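Local coordinates for lysine/ornithine decarboxylase (Vibrio vulnificus, PDB 2PLJ), which catalyses the decarboxylation of lysine and ornithine to the diamines cadaverine and putrescine, using pyridoxal phosphate as cofactor, at residues D164-F174 and F187-E199. Sequence-based numbering, arbitrary orientation.
Sequences DDVELLVRLSF and FGCSPEQALVIIE
V170 of strand 167-171, in the parallel sheet, packs on A194, I197 and I198 of the helix that follows it in the chain, and the loop leading into that helix pairs with the backbone at R171-S173. A single beta bridge joins L172 to C189: C189 N donates to R171 O (2.8 Å), and S173 N returns a bond to C189 O. Two CA-H...O contacts, from G188 CA to R171 O and from L172 CA to C189 O, accompany these bonds. G188 brings its CA to 3.2 Å from R171 O, with L172 C also close. Two residues before L172, V170 points at the helix and divides its branches: CG1 touches C189 SG and A194 CB, while CG2 rests 4.0 Å from both I197 CG2 and I198 CG1. L172 extends CD1 to A194 CB (3.9 Å) and CD2 against P191 CA (4.0 Å). This is a beta-alpha unit of the beta/alpha barrel, strand and helix running nearly antiparallel (157°) with their axes 9.2 Å apart. S190 and Q193 start the helix with a capping box, Q193 N binding S190 OG and S190 N binding Q193 OE1. At the barrel's C-terminal mouth R171 touches the pyridoxyl-putrescine adduct. Its CG lies anti to the backbone N (chi1 176°) and the chain stays extended, carrying the guanidinium to F187; F187 CB sits 3.5 Å above the centre of one guanidinium face, and the phenyl and guanidinium planes are 52° apart. A water bridges R171 NH2 and F187 O, tying the guanidinium to the loop backbone. S173 OG makes a weak bond to G188 O (3.1 Å), and that carbonyl also accepts from R312 of the second subunit.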
ATOM      1  N   ASP A 164       1.507  25.926 -28.801  1.00 20.00           N
ATOM      2  CA  ASP A 164       2.183  27.188 -28.529  1.00 20.00           C
ATOM      3  C   ASP A 164       2.872  27.268 -27.184  1.00 20.00           C
ATOM      4  O   ASP A 164       3.654  28.151 -26.940  1.00 19.42           O
ATOM      5  CB  ASP A 164       1.209  28.353 -28.602  1.00 20.00           C
ATOM      6  CG  ASP A 164       0.700  28.609 -30.010  1.00 20.00           C
ATOM      7  OD1 ASP A 164       1.274  28.127 -30.963  1.00 20.00           O
ATOM      8  OD2 ASP A 164      -0.300  29.284 -30.125  1.00 20.00           O
ATOM      9  N   ASP A 165       2.551  26.313 -26.309  1.00 20.00           N
ATOM     10  CA  ASP A 165       2.831  26.439 -24.888  1.00 20.00           C
ATOM     11  C   ASP A 165       3.858  25.447 -24.340  1.00 20.00           C
ATOM     12  O   ASP A 165       4.357  25.637 -23.280  1.00 20.93           O
ATOM     13  CB  ASP A 165       1.566  26.310 -24.070  1.00 20.00           C
ATOM     14  CG  ASP A 165       0.507  27.301 -24.454  1.00 20.00           C
ATOM     15  OD1 ASP A 165       0.872  28.421 -24.793  1.00 20.00           O
ATOM     16  OD2 ASP A 165      -0.680  26.923 -24.420  1.00 20.00           O
ATOM     17  N   VAL A 166       4.106  24.387 -25.066  1.00 16.96           N
ATOM     18  CA  VAL A 166       4.870  23.252 -24.547  1.00 16.02           C
ATOM     19  C   VAL A 166       6.148  22.939 -25.345  1.00 16.27           C
ATOM     20  O   VAL A 166       6.262  23.284 -26.535  1.00 15.27           O
ATOM     21  CB  VAL A 166       3.987  21.952 -24.496  1.00 16.65           C
ATOM     22  CG1 VAL A 166       2.709  22.176 -23.648  1.00 18.01           C
ATOM     23  CG2 VAL A 166       3.669  21.446 -25.903  1.00 16.87           C
ATOM     24  N   GLU A 167       7.094  22.265 -24.689  1.00 14.95           N
ATOM     25  CA  GLU A 167       8.162  21.569 -25.410  1.00 16.23           C
ATOM     26  C   GLU A 167       8.251  20.157 -24.830  1.00 14.81           C
ATOM     27  O   GLU A 167       8.080  19.967 -23.631  1.00 14.43           O
ATOM     28  CB  GLU A 167       9.508  22.292 -25.322  1.00 16.78           C
ATOM     29  CG  GLU A 167       9.966  22.607 -23.901  1.00 17.87           C
ATOM     30  CD  GLU A 167      11.289  23.383 -23.831  1.00 20.08           C
ATOM     31  OE1 GLU A 167      11.850  23.727 -24.892  1.00 24.05           O
ATOM     32  OE2 GLU A 167      11.751  23.664 -22.706  1.00 23.98           O
ATOM     33  N   LEU A 168       8.481  19.178 -25.693  1.00 13.37           N
ATOM     34  CA  LEU A 168       8.338  17.771 -25.285  1.00 13.31           C
ATOM     35  C   LEU A 168       9.669  17.007 -25.280  1.00 13.24           C
ATOM     36  O   LEU A 168      10.525  17.194 -26.168  1.00 13.87           O
ATOM     37  CB  LEU A 168       7.376  17.064 -26.257  1.00 12.80           C
ATOM     38  CG  LEU A 168       5.979  17.695 -26.415  1.00 13.36           C
ATOM     39  CD1 LEU A 168       5.181  16.879 -27.397  1.00 14.01           C
ATOM     40  CD2 LEU A 168       5.293  17.769 -25.041  1.00 14.44           C
ATOM     41  N   LEU A 169       9.814  16.121 -24.296  1.00 12.47           N
ATOM     42  CA  LEU A 169      10.874  15.114 -24.298  1.00 11.73           C
ATOM     43  C   LEU A 169      10.260  13.821 -24.813  1.00 12.56           C
ATOM     44  O   LEU A 169       9.178  13.413 -24.342  1.00 14.79           O
ATOM     45  CB  LEU A 169      11.434  14.894 -22.882  1.00 12.18           C
ATOM     46  CG  LEU A 169      12.203  16.078 -22.280  1.00 12.54           C
ATOM     47  CD1 LEU A 169      12.390  15.888 -20.747  1.00 15.25           C
ATOM     48  CD2 LEU A 169      13.539  16.282 -22.989  1.00 14.34           C
ATOM     49  N   VAL A 170      10.947  13.161 -25.746  1.00 12.92           N
ATOM     50  CA  VAL A 170      10.470  11.883 -26.277  1.00 12.51           C
ATOM     51  C   VAL A 170      11.201  10.779 -25.533  1.00 12.92           C
ATOM     52  O   VAL A 170      12.427  10.739 -25.554  1.00 13.13           O
ATOM     53  CB  VAL A 170      10.723  11.735 -27.812  1.00 12.37           C
ATOM     54  CG1 VAL A 170      10.152  10.400 -28.272  1.00 12.48           C
ATOM     55  CG2 VAL A 170      10.062  12.901 -28.561  1.00 14.08           C
ATOM     56  N   ARG A 171      10.446   9.923 -24.840  1.00 12.44           N
ATOM     57  CA  ARG A 171      11.042   8.931 -23.969  1.00 12.84           C
ATOM     58  C   ARG A 171      11.241   7.639 -24.760  1.00 14.04           C
ATOM     59  O   ARG A 171      10.282   7.126 -25.360  1.00 13.91           O
ATOM     60  CB  ARG A 171      10.154   8.653 -22.749  1.00 12.27           C
ATOM     61  CG  ARG A 171      10.747   7.529 -21.876  1.00 12.61           C
ATOM     62  CD  ARG A 171      10.063   7.501 -20.527  1.00 12.99           C
ATOM     63  NE  ARG A 171      10.435   6.309 -19.775  1.00 14.40           N
ATOM     64  CZ  ARG A 171       9.981   6.008 -18.548  1.00 14.31           C
ATOM     65  NH1 ARG A 171       9.193   6.846 -17.872  1.00 14.46           N
ATOM     66  NH2 ARG A 171      10.343   4.850 -17.976  1.00 16.34           N
ATOM     67  N   LEU A 172      12.473   7.152 -24.751  1.00 13.65           N
ATOM     68  CA  LEU A 172      12.839   5.884 -25.416  1.00 16.02           C
ATOM     69  C   LEU A 172      12.973   4.765 -24.391  1.00 16.86           C
ATOM     70  O   LEU A 172      13.306   5.013 -23.227  1.00 16.71           O
ATOM     71  CB  LEU A 172      14.161   6.026 -26.183  1.00 16.37           C
ATOM     72  CG  LEU A 172      14.127   6.741 -27.537  1.00 16.91           C
ATOM     73  CD1 LEU A 172      13.822   8.215 -27.357  1.00 18.71           C
ATOM     74  CD2 LEU A 172      15.413   6.564 -28.340  1.00 18.54           C
ATOM     75  N   SER A 173      12.723   3.538 -24.839  1.00 18.74           N
ATOM     76  CA  SER A 173      13.139   2.353 -24.089  1.00 21.73           C
ATOM     77  C   SER A 173      13.937   1.426 -25.012  1.00 23.00           C
ATOM     78  O   SER A 173      13.775   1.451 -26.233  1.00 24.38           O
ATOM     79  CB  SER A 173      11.937   1.642 -23.453  1.00 22.13           C
ATOM     80  OG  SER A 173      11.197   0.916 -24.416  1.00 24.78           O
ATOM     81  N   PHE A 174      14.791   0.597 -24.427  1.00 25.44           N
ATOM     82  CA  PHE A 174      15.727  -0.197 -25.206  1.00 26.43           C
ATOM     83  C   PHE A 174      15.526  -1.694 -24.994  1.00 27.15           C
ATOM     84  O   PHE A 174      15.842  -2.458 -25.883  1.00 29.50           O
ATOM     85  CB  PHE A 174      17.164   0.217 -24.879  1.00 26.41           C
ATOM     86  CG  PHE A 174      17.327   1.698 -24.765  1.00 25.23           C
ATOM     87  CD1 PHE A 174      17.070   2.333 -23.553  1.00 23.69           C
ATOM     88  CD2 PHE A 174      17.649   2.468 -25.889  1.00 25.56           C
ATOM     89  CE1 PHE A 174      17.160   3.718 -23.456  1.00 25.74           C
ATOM     90  CE2 PHE A 174      17.757   3.850 -25.788  1.00 25.38           C
ATOM     91  CZ  PHE A 174      17.510   4.471 -24.578  1.00 25.28           C
ATOM     92  N   PHE A 187       6.955   1.964 -20.322  1.00 17.44           N
ATOM     93  CA  PHE A 187       7.046   3.249 -21.037  1.00 16.19           C
ATOM     94  C   PHE A 187       8.251   3.296 -21.961  1.00 16.02           C
ATOM     95  O   PHE A 187       9.206   2.513 -21.816  1.00 17.10           O
ATOM     96  CB  PHE A 187       7.204   4.423 -20.079  1.00 16.68           C
ATOM     97  CG  PHE A 187       6.100   4.558 -19.067  1.00 16.21           C
ATOM     98  CD1 PHE A 187       4.792   4.872 -19.455  1.00 16.39           C
ATOM     99  CD2 PHE A 187       6.409   4.459 -17.712  1.00 17.70           C
ATOM    100  CE1 PHE A 187       3.779   5.020 -18.479  1.00 17.52           C
ATOM    101  CE2 PHE A 187       5.398   4.599 -16.723  1.00 19.41           C
ATOM    102  CZ  PHE A 187       4.101   4.888 -17.106  1.00 16.86           C
ATOM    103  N   GLY A 188       8.199   4.230 -22.904  1.00 15.26           N
ATOM    104  CA  GLY A 188       9.329   4.484 -23.786  1.00 15.21           C
ATOM    105  C   GLY A 188       9.159   3.808 -25.136  1.00 15.95           C
ATOM    106  O   GLY A 188       8.718   2.652 -25.209  1.00 15.73           O
ATOM    107  N   CYS A 189       9.480   4.541 -26.201  1.00 15.26           N
ATOM    108  CA  CYS A 189       9.327   3.989 -27.563  1.00 15.94           C
ATOM    109  C   CYS A 189      10.664   3.508 -28.111  1.00 15.81           C
ATOM    110  O   CYS A 189      11.719   3.754 -27.517  1.00 15.92           O
ATOM    111  CB  CYS A 189       8.721   5.030 -28.506  1.00 16.48           C
ATOM    112  SG  CYS A 189       9.749   6.465 -28.705  1.00 17.24           S
ATOM    113  N   SER A 190      10.622   2.841 -29.263  1.00 14.83           N
ATOM    114  CA  SER A 190      11.844   2.423 -29.934  1.00 15.16           C
ATOM    115  C   SER A 190      12.495   3.637 -30.599  1.00 15.36           C
ATOM    116  O   SER A 190      11.816   4.625 -30.892  1.00 14.81           O
ATOM    117  CB  SER A 190      11.537   1.363 -31.017  1.00 14.46           C
ATOM    118  OG  SER A 190      10.771   1.918 -32.068  1.00 15.62           O
ATOM    119  N   PRO A 191      13.801   3.544 -30.906  1.00 16.33           N
ATOM    120  CA  PRO A 191      14.474   4.573 -31.708  1.00 17.06           C
ATOM    121  C   PRO A 191      13.735   4.896 -33.039  1.00 16.94           C
ATOM    122  O   PRO A 191      13.579   6.073 -33.387  1.00 17.13           O
ATOM    123  CB  PRO A 191      15.851   3.945 -31.977  1.00 17.05           C
ATOM    124  CG  PRO A 191      16.087   3.088 -30.778  1.00 17.16           C
ATOM    125  CD  PRO A 191      14.741   2.491 -30.476  1.00 17.13           C
ATOM    126  N   GLU A 192      13.278   3.868 -33.763  1.00 17.04           N
ATOM    127  CA  GLU A 192      12.509   4.092 -34.997  1.00 18.20           C
ATOM    128  C   GLU A 192      11.200   4.869 -34.732  1.00 17.31           C
ATOM    129  O   GLU A 192      10.866   5.804 -35.473  1.00 16.41           O
ATOM    130  CB  GLU A 192      12.218   2.760 -35.704  1.00 18.21           C
ATOM    131  CG  GLU A 192      11.507   2.922 -37.032  1.00 21.41           C
ATOM    132  CD  GLU A 192      11.282   1.606 -37.762  1.00 21.74           C
ATOM    133  OE1 GLU A 192      11.367   0.536 -37.115  1.00 27.31           O
ATOM    134  OE2 GLU A 192      11.020   1.642 -38.989  1.00 26.19           O
ATOM    135  N   GLN A 193      10.479   4.473 -33.675  1.00 16.33           N
ATOM    136  CA  GLN A 193       9.239   5.145 -33.274  1.00 17.36           C
ATOM    137  C   GLN A 193       9.527   6.586 -32.850  1.00 16.60           C
ATOM    138  O   GLN A 193       8.706   7.480 -33.077  1.00 16.38           O
ATOM    139  CB  GLN A 193       8.529   4.398 -32.128  1.00 17.69           C
ATOM    140  CG  GLN A 193       7.901   3.061 -32.547  1.00 20.41           C
ATOM    141  CD  GLN A 193       7.414   2.189 -31.377  1.00 20.37           C
ATOM    142  OE1 GLN A 193       7.902   2.265 -30.231  1.00 19.92           O
ATOM    143  NE2 GLN A 193       6.442   1.331 -31.677  1.00 23.88           N
ATOM    144  N   ALA A 194      10.672   6.797 -32.200  1.00 15.92           N
ATOM    145  CA  ALA A 194      11.051   8.135 -31.746  1.00 16.15           C
ATOM    146  C   ALA A 194      11.179   9.082 -32.949  1.00 16.07           C
ATOM    147  O   ALA A 194      10.681  10.211 -32.902  1.00 16.21           O
ATOM    148  CB  ALA A 194      12.328   8.093 -30.958  1.00 16.37           C
ATOM    149  N   LEU A 195      11.827   8.613 -34.016  1.00 15.83           N
ATOM    150  CA  LEU A 195      11.968   9.415 -35.241  1.00 16.91           C
ATOM    151  C   LEU A 195      10.600   9.744 -35.850  1.00 16.59           C
ATOM    152  O   LEU A 195      10.363  10.886 -36.248  1.00 17.40           O
ATOM    153  CB  LEU A 195      12.938   8.748 -36.238  1.00 17.61           C
ATOM    154  CG  LEU A 195      14.381   8.756 -35.701  1.00 19.06           C
ATOM    155  CD1 LEU A 195      15.283   7.754 -36.417  1.00 21.38           C
ATOM    156  CD2 LEU A 195      14.986  10.158 -35.751  1.00 21.06           C
ATOM    157  N   VAL A 196       9.687   8.769 -35.845  1.00 16.69           N
ATOM    158  CA  VAL A 196       8.315   8.979 -36.346  1.00 16.56           C
ATOM    159  C   VAL A 196       7.588  10.032 -35.497  1.00 15.84           C
ATOM    160  O   VAL A 196       6.945  10.938 -36.025  1.00 15.34           O
ATOM    161  CB  VAL A 196       7.497   7.656 -36.411  1.00 17.27           C
ATOM    162  CG1 VAL A 196       6.075   7.921 -36.858  1.00 18.34           C
ATOM    163  CG2 VAL A 196       8.149   6.643 -37.384  1.00 18.05           C
ATOM    164  N   ILE A 197       7.734   9.937 -34.174  1.00 15.03           N
ATOM    165  CA  ILE A 197       7.139  10.937 -33.291  1.00 15.16           C
ATOM    166  C   ILE A 197       7.713  12.339 -33.567  1.00 15.12           C
ATOM    167  O   ILE A 197       6.973  13.335 -33.619  1.00 15.73           O
ATOM    168  CB  ILE A 197       7.328  10.540 -31.804  1.00 14.34           C
ATOM    169  CG1 ILE A 197       6.443   9.328 -31.478  1.00 15.65           C
ATOM    170  CG2 ILE A 197       6.970  11.706 -30.885  1.00 14.54           C
ATOM    171  CD1 ILE A 197       6.790   8.634 -30.145  1.00 16.84           C
ATOM    172  N   ILE A 198       9.020  12.411 -33.782  1.00 15.13           N
ATOM    173  CA  ILE A 198       9.700  13.700 -33.953  1.00 15.12           C
ATOM    174  C   ILE A 198       9.302  14.329 -35.313  1.00 15.59           C
ATOM    175  O   ILE A 198       8.987  15.528 -35.398  1.00 15.42           O
ATOM    176  CB  ILE A 198      11.225  13.571 -33.758  1.00 14.73           C
ATOM    177  CG1 ILE A 198      11.544  13.250 -32.277  1.00 14.47           C
ATOM    178  CG2 ILE A 198      11.959  14.860 -34.182  1.00 14.25           C
ATOM    179  CD1 ILE A 198      12.944  12.772 -32.032  1.00 16.59           C
ATOM    180  N   GLU A 199       9.267  13.497 -36.351  1.00 15.23           N
ATOM    181  CA  GLU A 199       8.787  13.954 -37.657  1.00 16.66           C
ATOM    182  C   GLU A 199       7.316  14.422 -37.615  1.00 16.19           C
ATOM    183  O   GLU A 199       6.966  15.431 -38.263  1.00 15.26           O
ATOM    184  CB  GLU A 199       9.011  12.885 -38.733  1.00 17.08           C
ATOM    185  CG  GLU A 199       9.129  13.470 -40.125  1.00 23.30           C
ATOM    186  CD  GLU A 199       9.670  12.471 -41.150  1.00 28.78           C
ATOM    187  OE1 GLU A 199      10.449  11.564 -40.758  1.00 32.25           O
ATOM    188  OE2 GLU A 199       9.318  12.603 -42.347  1.00 32.60           O
TER
HETATM  189  O   HOH W   1      11.190   2.479 -19.613  1.00 25.95           O